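Local coordinates for protein rhamnosidase B (Bacillus sp., PDB 2OKX) that hydrolyses the glycosidic bonds of terminal non-reducing alpha-L-rhamnose residues in alpha-L-rhamnosides as a glycoside hydrolase of family 78, probably with inversion of configuration, at residues Leu134-Arg138 against Val153-Leu159; Leu443-Arg447 against Ala836-Trp840; Asp567-Glu572 against Arg858-Ala863. The contacts are given in a common frame with arbitrary orientation. Residue numbers count along the deposited sequence, not the author numbering.

In the fold
Contact 1 comes first along the chain. It closes a short loop of 14 residues between 134-138 and 153-159, in the N-terminal rhamnosidase domain, and its strand 153-155 pairs in parallel with strand 485-489. Contact 2 then joins the concanavalin-like domain, at 443-447, to the six-hairpin glycosidase domain, at 836-840. Contact 3 joins two loops within that helical domain, 567-572 and 858-863. Contact 1 is complete before the other two begin. Contacts 2 and 3 cross, since their segments alternate, and they touch through T838 with H860 and C839 with H862. The centre of contact 1 is about 30 Å from that of contact 3.

Contact 1 of 3, residues Leu134-Arg138 against Val153-Leu159; sequences LGGQR and VIDAREL
L134 to Q137 form a type II beta turn, closed by Q137 N to L134 O at 3.3 Å. From G136 the chain runs antiparallel to 153-155, with a single bridge, Q137 with I154 (CA-CA 4.6 Å). Two hydrogen bonds flank it: D155 N to G136 O at 2.9 Å and R138 N to V153 O at 3.0 Å. G136 has phi/psi 84/-11, and a CB there would hit D155 O. A CB on G135 would hit E158 O. The CA-to-CB bond of R138 points toward 153-159, and chi1 to chi3 are m, m, t. R138 NH1 binds E158 OE2 and R138 NH2 binds E158 OE1, both at 2.9 Å, with E158 at m, t. R138 NH2 to D155 OD1, 3.4 Å, is a second, longer salt bridge. R138 CG packs on V153 CG1 at 3.8 Å. I154 is m, m, which brings its CD1 to 3.5 Å from Q137 CG. D155 (chi1 t) takes R157 NH2 on OD1 at 2.7 Å, and R157 N on OD2 at 3.0 Å in an Asx turn. This is a single antiparallel bridge, at a strand that also pairs with 485-489, with a glycine turn and a four-residue salt-bridge network, in the N-terminal rhamnosidase domain.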
loop_
_atom_site.group_PDB
_atom_site.type_symbol
_atom_site.label_atom_id
_atom_site.label_comp_id
_atom_site.label_asym_id
_atom_site.label_seq_id
_atom_site.Cartn_x
_atom_site.Cartn_y
_atom_site.Cartn_z
ATOM N N LEU A 134 -13.475 -15.053 17.273
ATOM C CA LEU A 134 -14.536 -14.072 17.101
ATOM C C LEU A 134 -15.675 -14.794 16.396
ATOM O O LEU A 134 -15.504 -15.308 15.289
ATOM C CB LEU A 134 -14.058 -12.905 16.237
ATOM C CG LEU A 134 -15.096 -11.816 15.948
ATOM C CD1 LEU A 134 -15.433 -11.076 17.235
ATOM C CD2 LEU A 134 -14.542 -10.844 14.911
ATOM N N GLY A 135 -16.836 -14.836 17.042
ATOM C CA GLY A 135 -17.978 -15.513 16.458
ATOM C C GLY A 135 -18.421 -14.972 15.111
ATOM O O GLY A 135 -18.524 -13.760 14.922
ATOM N N GLY A 136 -18.676 -15.876 14.170
ATOM C CA GLY A 136 -19.127 -15.469 12.852
ATOM C C GLY A 136 -18.047 -15.072 11.857
ATOM O O GLY A 136 -18.336 -14.917 10.673
ATOM N N GLN A 137 -16.812 -14.903 12.319
ATOM C CA GLN A 137 -15.726 -14.522 11.422
ATOM C C GLN A 137 -15.274 -15.733 10.614
ATOM O O GLN A 137 -14.712 -16.679 11.163
ATOM C CB GLN A 137 -14.557 -13.946 12.218
ATOM C CG GLN A 137 -13.431 -13.413 11.340
ATOM C CD GLN A 137 -12.314 -14.418 11.129
ATOM O OE1 GLN A 137 -11.721 -14.488 10.053
ATOM N NE2 GLN A 137 -12.007 -15.183 12.166
ATOM N N ARG A 138 -15.524 -15.692 9.309
ATOM C CA ARG A 138 -15.173 -16.790 8.412
ATOM C C ARG A 138 -13.705 -16.772 8.005
ATOM O O ARG A 138 -13.245 -15.840 7.342
ATOM C CB ARG A 138 -16.044 -16.736 7.157
ATOM C CG ARG A 138 -17.539 -16.619 7.429
ATOM C CD ARG A 138 -18.015 -17.627 8.472
ATOM N NE ARG A 138 -19.475 -17.686 8.552
ATOM C CZ ARG A 138 -20.151 -18.222 9.567
ATOM N NH1 ARG A 138 -19.504 -18.747 10.601
ATOM N NH2 ARG A 138 -21.475 -18.232 9.545
ATOM N N VAL A 153 -15.419 -11.541 6.197
ATOM C CA VAL A 153 -16.807 -11.951 6.018
ATOM C C VAL A 153 -17.238 -12.294 7.442
ATOM O O VAL A 153 -16.710 -13.231 8.047
ATOM C CB VAL A 153 -16.933 -13.198 5.129
ATOM C CG1 VAL A 153 -18.363 -13.719 5.174
ATOM C CG2 VAL A 153 -16.555 -12.851 3.698
ATOM N N ILE A 154 -18.177 -11.518 7.977
ATOM C CA ILE A 154 -18.642 -11.699 9.348
ATOM C C ILE A 154 -20.141 -11.941 9.441
ATOM O O ILE A 154 -20.933 -11.134 8.960
ATOM C CB ILE A 154 -18.336 -10.440 10.206
ATOM C CG1 ILE A 154 -16.867 -10.033 10.062
ATOM C CG2 ILE A 154 -18.691 -10.705 11.663
ATOM C CD1 ILE A 154 -15.874 -11.017 10.650
ATOM N N ASP A 155 -20.529 -13.046 10.069
ATOM C CA ASP A 155 -21.942 -13.349 10.251
ATOM C C ASP A 155 -22.259 -13.002 11.701
ATOM O O ASP A 155 -21.977 -13.778 12.619
ATOM C CB ASP A 155 -22.217 -14.827 9.975
ATOM C CG ASP A 155 -23.695 -15.153 9.994
ATOM O OD1 ASP A 155 -24.095 -16.147 9.348
ATOM O OD2 ASP A 155 -24.457 -14.419 10.660
ATOM N N ALA A 156 -22.838 -11.821 11.893
ATOM C CA ALA A 156 -23.169 -11.315 13.219
ATOM C C ALA A 156 -24.139 -12.188 14.010
ATOM O O ALA A 156 -24.247 -12.054 15.227
ATOM C CB ALA A 156 -23.714 -9.893 13.103
ATOM N N ARG A 157 -24.846 -13.079 13.330
ATOM C CA ARG A 157 -25.782 -13.962 14.020
ATOM C C ARG A 157 -25.050 -14.922 14.961
ATOM O O ARG A 157 -25.642 -15.453 15.901
ATOM C CB ARG A 157 -26.608 -14.748 13.004
ATOM C CG ARG A 157 -27.551 -13.873 12.205
ATOM C CD ARG A 157 -28.198 -14.640 11.077
ATOM N NE ARG A 157 -27.212 -15.169 10.139
ATOM C CZ ARG A 157 -27.527 -15.760 8.991
ATOM N NH1 ARG A 157 -28.803 -15.898 8.641
ATOM N NH2 ARG A 157 -26.570 -16.218 8.194
ATOM N N GLU A 158 -23.758 -15.127 14.717
ATOM C CA GLU A 158 -22.952 -16.022 15.544
ATOM C C GLU A 158 -21.935 -15.250 16.372
ATOM O O GLU A 158 -21.076 -15.843 17.028
ATOM C CB GLU A 158 -22.213 -17.030 14.663
ATOM C CG GLU A 158 -23.110 -17.761 13.690
ATOM C CD GLU A 158 -22.342 -18.698 12.784
ATOM O OE1 GLU A 158 -22.952 -19.217 11.828
ATOM O OE2 GLU A 158 -21.134 -18.918 13.025
ATOM N N LEU A 159 -22.035 -13.924 16.342
ATOM C CA LEU A 159 -21.109 -13.069 17.074
ATOM C C LEU A 159 -21.698 -12.526 18.374
ATOM O O LEU A 159 -22.813 -12.006 18.393
ATOM C CB LEU A 159 -20.666 -11.902 16.175
ATOM C CG LEU A 159 -19.724 -10.812 16.700
ATOM C CD1 LEU A 159 -20.475 -9.830 17.562
ATOM C CD2 LEU A 159 -18.594 -11.442 17.473
HETATM O O HOH W 1 -18.972 -18.730 14.470
HETATM O O HOH W 2 -13.352 -13.171 7.811
#

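Contact 2 of 3, residues Leu443-Arg447 against Ala836-Trp840; sequences LGAER and ATTCW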
loop_
_atom_site.group_PDB
_atom_site.type_symbol
_atom_site.label_atom_id
_atom_site.label_comp_id
_atom_site.label_asym_id
_atom_site.label_seq_id
_atom_site.Cartn_x
_atom_site.Cartn_y
_atom_site.Cartn_z
ATOM N N LEU A 443 -17.189 9.692 -0.530
ATOM C CA LEU A 443 -16.546 10.343 0.606
ATOM C C LEU A 443 -16.182 11.794 0.271
ATOM O O LEU A 443 -15.970 12.602 1.170
ATOM C CB LEU A 443 -15.274 9.587 1.019
ATOM C CG LEU A 443 -15.448 8.171 1.572
ATOM C CD1 LEU A 443 -14.119 7.678 2.137
ATOM C CD2 LEU A 443 -16.519 8.171 2.658
ATOM N N GLY A 444 -16.112 12.115 -1.020
ATOM C CA GLY A 444 -15.772 13.469 -1.439
ATOM C C GLY A 444 -14.312 13.564 -1.845
ATOM O O GLY A 444 -13.907 14.452 -2.597
ATOM N N ALA A 445 -13.521 12.630 -1.336
ATOM C CA ALA A 445 -12.101 12.568 -1.631
ATOM C C ALA A 445 -11.602 11.203 -1.201
ATOM O O ALA A 445 -12.292 10.469 -0.496
ATOM C CB ALA A 445 -11.347 13.658 -0.866
ATOM N N GLU A 446 -10.403 10.860 -1.636
ATOM C CA GLU A 446 -9.811 9.597 -1.254
ATOM C C GLU A 446 -9.600 9.666 0.255
ATOM O O GLU A 446 -9.309 10.736 0.795
ATOM C CB GLU A 446 -8.462 9.430 -1.957
ATOM C CG GLU A 446 -7.724 8.132 -1.652
ATOM C CD GLU A 446 -7.866 7.101 -2.759
ATOM O OE1 GLU A 446 -7.116 6.099 -2.735
ATOM O OE2 GLU A 446 -8.722 7.287 -3.651
ATOM N N ARG A 447 -9.790 8.542 0.938
ATOM C CA ARG A 447 -9.548 8.475 2.372
ATOM C C ARG A 447 -8.952 7.102 2.674
ATOM O O ARG A 447 -8.957 6.210 1.822
ATOM C CB ARG A 447 -10.834 8.716 3.178
ATOM C CG ARG A 447 -11.343 10.166 3.094
ATOM C CD ARG A 447 -12.262 10.532 4.253
ATOM N NE ARG A 447 -12.779 11.900 4.157
ATOM C CZ ARG A 447 -12.047 13.006 4.293
ATOM N NH1 ARG A 447 -10.746 12.933 4.539
ATOM N NH2 ARG A 447 -12.621 14.198 4.185
ATOM N N ALA A 836 -9.405 14.519 -9.537
ATOM C CA ALA A 836 -8.508 13.838 -8.614
ATOM C C ALA A 836 -8.437 14.617 -7.296
ATOM O O ALA A 836 -8.492 15.847 -7.286
ATOM C CB ALA A 836 -7.109 13.722 -9.227
ATOM N N THR A 837 -8.333 13.902 -6.183
ATOM C CA THR A 837 -8.224 14.558 -4.887
ATOM C C THR A 837 -6.887 14.153 -4.280
ATOM O O THR A 837 -6.551 14.546 -3.163
ATOM C CB THR A 837 -9.389 14.162 -3.944
ATOM O OG1 THR A 837 -9.526 12.736 -3.910
ATOM C CG2 THR A 837 -10.698 14.789 -4.427
ATOM N N THR A 838 -6.140 13.360 -5.045
ATOM C CA THR A 838 -4.817 12.870 -4.667
ATOM C C THR A 838 -3.996 12.722 -5.949
ATOM O O THR A 838 -4.547 12.752 -7.049
ATOM C CB THR A 838 -4.895 11.496 -3.940
ATOM O OG1 THR A 838 -5.644 10.569 -4.734
ATOM C CG2 THR A 838 -5.569 11.645 -2.585
ATOM N N CYS A 839 -2.682 12.558 -5.807
ATOM C CA CYS A 839 -1.792 12.431 -6.958
ATOM C C CYS A 839 -1.664 11.011 -7.493
ATOM O O CYS A 839 -1.388 10.067 -6.744
ATOM C CB CYS A 839 -0.406 12.963 -6.597
ATOM S SG CYS A 839 -0.463 14.661 -5.998
ATOM N N TRP A 840 -1.837 10.885 -8.805
ATOM C CA TRP A 840 -1.773 9.600 -9.489
ATOM C C TRP A 840 -0.413 8.933 -9.431
ATOM O O TRP A 840 0.622 9.594 -9.436
ATOM C CB TRP A 840 -2.154 9.753 -10.964
ATOM C CG TRP A 840 -3.539 10.248 -11.207
ATOM C CD1 TRP A 840 -4.547 10.379 -10.291
ATOM C CD2 TRP A 840 -4.078 10.672 -12.461
ATOM N NE1 TRP A 840 -5.682 10.862 -10.904
ATOM C CE2 TRP A 840 -5.419 11.049 -12.236
ATOM C CE3 TRP A 840 -3.555 10.770 -13.758
ATOM C CZ2 TRP A 840 -6.248 11.520 -13.260
ATOM C CZ3 TRP A 840 -4.378 11.239 -14.776
ATOM C CH2 TRP A 840 -5.712 11.608 -14.518
#
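L443 ends strand 436-443, and the chain then turns a corner. G444 sits at phi/psi 100/-23, where a CB would jam against the carbonyl O of L443. The carbonyl O of G444 lies 3.7 Å from T837 CG2. A445 is extended, and its CA is the CA nearest to that of T837, at 5.4 Å. A445 CA and CB lie 3.4 and 3.7 Å from T837 OG1, so the hydroxyl sits against this residue. E446 lies in strand 446-448. Its backbone N donates to T837 OG1 at 3.1 Å, with an N-H...O angle of 158°. This is the single hydrogen bond between the two segments. The CB of E446 points toward the other segment and packs on T838 CG2 at 3.7 Å. T838 OG1 is used elsewhere, bonded to H860 O. R447 turns away, and its NH1 bonds Q528. The contact joins the concanavalin-like domain to the loop after helix 817-833 of the six-hairpin domain. Its chemistry is one hydrogen bond from a backbone N to a side-chain hydroxyl, and two threonine methyl contacts. Between these segments the contact is small, at 167 Å² buried, and uncharged, and its one directional bond is the one to T837 OG1.

Contact 3 of 3, residues Asp567-Glu572 against Arg858-Ala863; sequences DCPSYE and RSHCHA
R858 and Y571 bury the most surface here, 85 and 67 Å². Neither segment has a regular strand or helix, apart from A863 in a 3-10 conformation. The nearest CA pairs are C568 with H862 at 5.0 Å and Y571 with S859 at 7.1 Å. R858 is t, t, p, and this bend brings its end to 567-572. Its CG lies over one face of the Y571 ring (chi1 m, chi2 86°), 4.1 Å from the centroid, in a CH-pi contact. The guanidinium turns a face to Y571 CG and its edge to E572. R858 NH1 and NH2 bond E572 OE1 at 3.0 and 3.1 Å, a salt bridge. R858 NH2 also has E841 as a salt-bridge partner, and E572 OE2 bonds W576. A water links Y571 OH (2.7 Å) to R858 O (2.9 Å). H862 CA to D567 O, 3.3 Å, is a CA-H...O contact. S859 OG accepts from C861 N at 3.2 Å, consistent with an ST turn, though the hydroxyl is less surely placed. D567 OD1 bonds V574 N. Glycerol, probably from the crystallisation liquor, meets D567 and E572, consistent with a pocket. Two interhelical loops thus meet in the alpha barrel of helical hairpins of the six-hairpin glycosidase domain. Helix 577-590 touches D567, H862 and A863, helix 544-559 touches C861 and A863, and strand 446-448 packs on P569 and C861.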
loop_
_atom_site.group_PDB
_atom_site.type_symbol
_atom_site.label_atom_id
_atom_site.label_comp_id
_atom_site.label_asym_id
_atom_site.label_seq_id
_atom_site.Cartn_x
_atom_site.Cartn_y
_atom_site.Cartn_z
ATOM N N ASP A 567 3.374 3.304 -0.137
ATOM C CA ASP A 567 3.246 3.676 -1.539
ATOM C C ASP A 567 1.847 4.224 -1.809
ATOM O O ASP A 567 1.693 5.248 -2.474
ATOM C CB ASP A 567 3.539 2.464 -2.442
ATOM C CG ASP A 567 2.625 1.274 -2.159
ATOM O OD1 ASP A 567 2.235 1.080 -0.989
ATOM O OD2 ASP A 567 2.318 0.514 -3.107
ATOM N N CYS A 568 0.832 3.547 -1.279
ATOM C CA CYS A 568 -0.554 3.969 -1.458
ATOM C C CYS A 568 -1.451 3.366 -0.375
ATOM O O CYS A 568 -1.093 2.381 0.266
ATOM C CB CYS A 568 -1.065 3.556 -2.846
ATOM S SG CYS A 568 -1.009 1.774 -3.180
ATOM N N PRO A 569 -2.634 3.961 -0.157
ATOM C CA PRO A 569 -3.569 3.468 0.859
ATOM C C PRO A 569 -4.536 2.386 0.372
ATOM O O PRO A 569 -5.164 1.698 1.179
ATOM C CB PRO A 569 -4.305 4.734 1.268
ATOM C CG PRO A 569 -4.456 5.434 -0.060
ATOM C CD PRO A 569 -3.075 5.265 -0.688
ATOM N N SER A 570 -4.657 2.238 -0.943
ATOM C CA SER A 570 -5.578 1.258 -1.503
ATOM C C SER A 570 -4.972 -0.114 -1.794
ATOM O O SER A 570 -5.113 -1.038 -0.989
ATOM C CB SER A 570 -6.228 1.815 -2.776
ATOM O OG SER A 570 -5.252 2.167 -3.742
ATOM N N TYR A 571 -4.293 -0.244 -2.932
ATOM C CA TYR A 571 -3.713 -1.523 -3.331
ATOM C C TYR A 571 -2.695 -2.184 -2.409
ATOM O O TYR A 571 -2.783 -3.392 -2.172
ATOM C CB TYR A 571 -3.085 -1.424 -4.730
ATOM C CG TYR A 571 -4.074 -1.096 -5.828
ATOM C CD1 TYR A 571 -4.404 0.225 -6.124
ATOM C CD2 TYR A 571 -4.725 -2.112 -6.529
ATOM C CE1 TYR A 571 -5.362 0.530 -7.087
ATOM C CE2 TYR A 571 -5.688 -1.821 -7.492
ATOM C CZ TYR A 571 -6.005 -0.501 -7.764
ATOM O OH TYR A 571 -6.990 -0.208 -8.678
ATOM N N GLU A 572 -1.749 -1.419 -1.867
ATOM C CA GLU A 572 -0.702 -2.041 -1.061
ATOM C C GLU A 572 -0.504 -1.665 0.411
ATOM O O GLU A 572 -0.378 -2.559 1.254
ATOM C CB GLU A 572 0.630 -1.893 -1.809
ATOM C CG GLU A 572 0.478 -2.050 -3.327
ATOM C CD GLU A 572 1.793 -2.298 -4.046
ATOM O OE1 GLU A 572 1.829 -2.143 -5.287
ATOM O OE2 GLU A 572 2.784 -2.660 -3.382
ATOM N N ARG A 858 -3.017 3.164 -12.262
ATOM C CA ARG A 858 -3.481 2.045 -11.439
ATOM C C ARG A 858 -3.969 2.680 -10.140
ATOM O O ARG A 858 -5.171 2.825 -9.912
ATOM C CB ARG A 858 -2.344 1.063 -11.134
ATOM C CG ARG A 858 -2.791 -0.074 -10.207
ATOM C CD ARG A 858 -1.636 -0.911 -9.666
ATOM N NE ARG A 858 -0.695 -0.135 -8.858
ATOM C CZ ARG A 858 -0.092 -0.602 -7.767
ATOM N NH1 ARG A 858 -0.341 -1.839 -7.346
ATOM N NH2 ARG A 858 0.776 0.157 -7.104
ATOM N N SER A 859 -3.018 3.070 -9.296
ATOM C CA SER A 859 -3.324 3.729 -8.033
ATOM C C SER A 859 -3.530 5.225 -8.280
ATOM O O SER A 859 -2.754 5.858 -9.005
ATOM C CB SER A 859 -2.172 3.537 -7.054
ATOM O OG SER A 859 -2.254 4.469 -5.990
ATOM N N HIS A 860 -4.576 5.787 -7.681
ATOM C CA HIS A 860 -4.866 7.206 -7.842
ATOM C C HIS A 860 -4.300 8.034 -6.697
ATOM O O HIS A 860 -4.480 9.251 -6.658
ATOM C CB HIS A 860 -6.380 7.427 -7.938
ATOM C CG HIS A 860 -6.970 6.979 -9.237
ATOM N ND1 HIS A 860 -7.489 7.860 -10.162
ATOM C CD2 HIS A 860 -7.080 5.747 -9.789
ATOM C CE1 HIS A 860 -7.889 7.189 -11.228
ATOM N NE2 HIS A 860 -7.652 5.906 -11.027
ATOM N N CYS A 861 -3.612 7.376 -5.770
ATOM C CA CYS A 861 -3.045 8.066 -4.615
ATOM C C CYS A 861 -1.674 7.492 -4.253
ATOM O O CYS A 861 -1.583 6.533 -3.492
ATOM C CB CYS A 861 -4.006 7.932 -3.420
ATOM S SG CYS A 861 -3.510 8.815 -1.906
ATOM N N HIS A 862 -0.620 8.082 -4.813
ATOM C CA HIS A 862 0.762 7.654 -4.568
ATOM C C HIS A 862 1.550 8.891 -4.158
ATOM O O HIS A 862 1.811 9.763 -4.987
ATOM C CB HIS A 862 1.381 7.065 -5.846
ATOM C CG HIS A 862 1.483 5.571 -5.842
ATOM N ND1 HIS A 862 2.689 4.905 -5.919
ATOM C CD2 HIS A 862 0.529 4.613 -5.782
ATOM C CE1 HIS A 862 2.472 3.602 -5.908
ATOM N NE2 HIS A 862 1.169 3.398 -5.826
ATOM N N ALA A 863 1.931 8.968 -2.887
ATOM C CA ALA A 863 2.661 10.133 -2.400
ATOM C C ALA A 863 4.012 10.330 -3.073
ATOM O O ALA A 863 4.611 11.395 -2.949
ATOM C CB ALA A 863 2.833 10.063 -0.877
HETATM O O HOH W 3 -3.913 4.240 -3.980
HETATM O O HOH W 4 -7.714 2.430 -8.651
#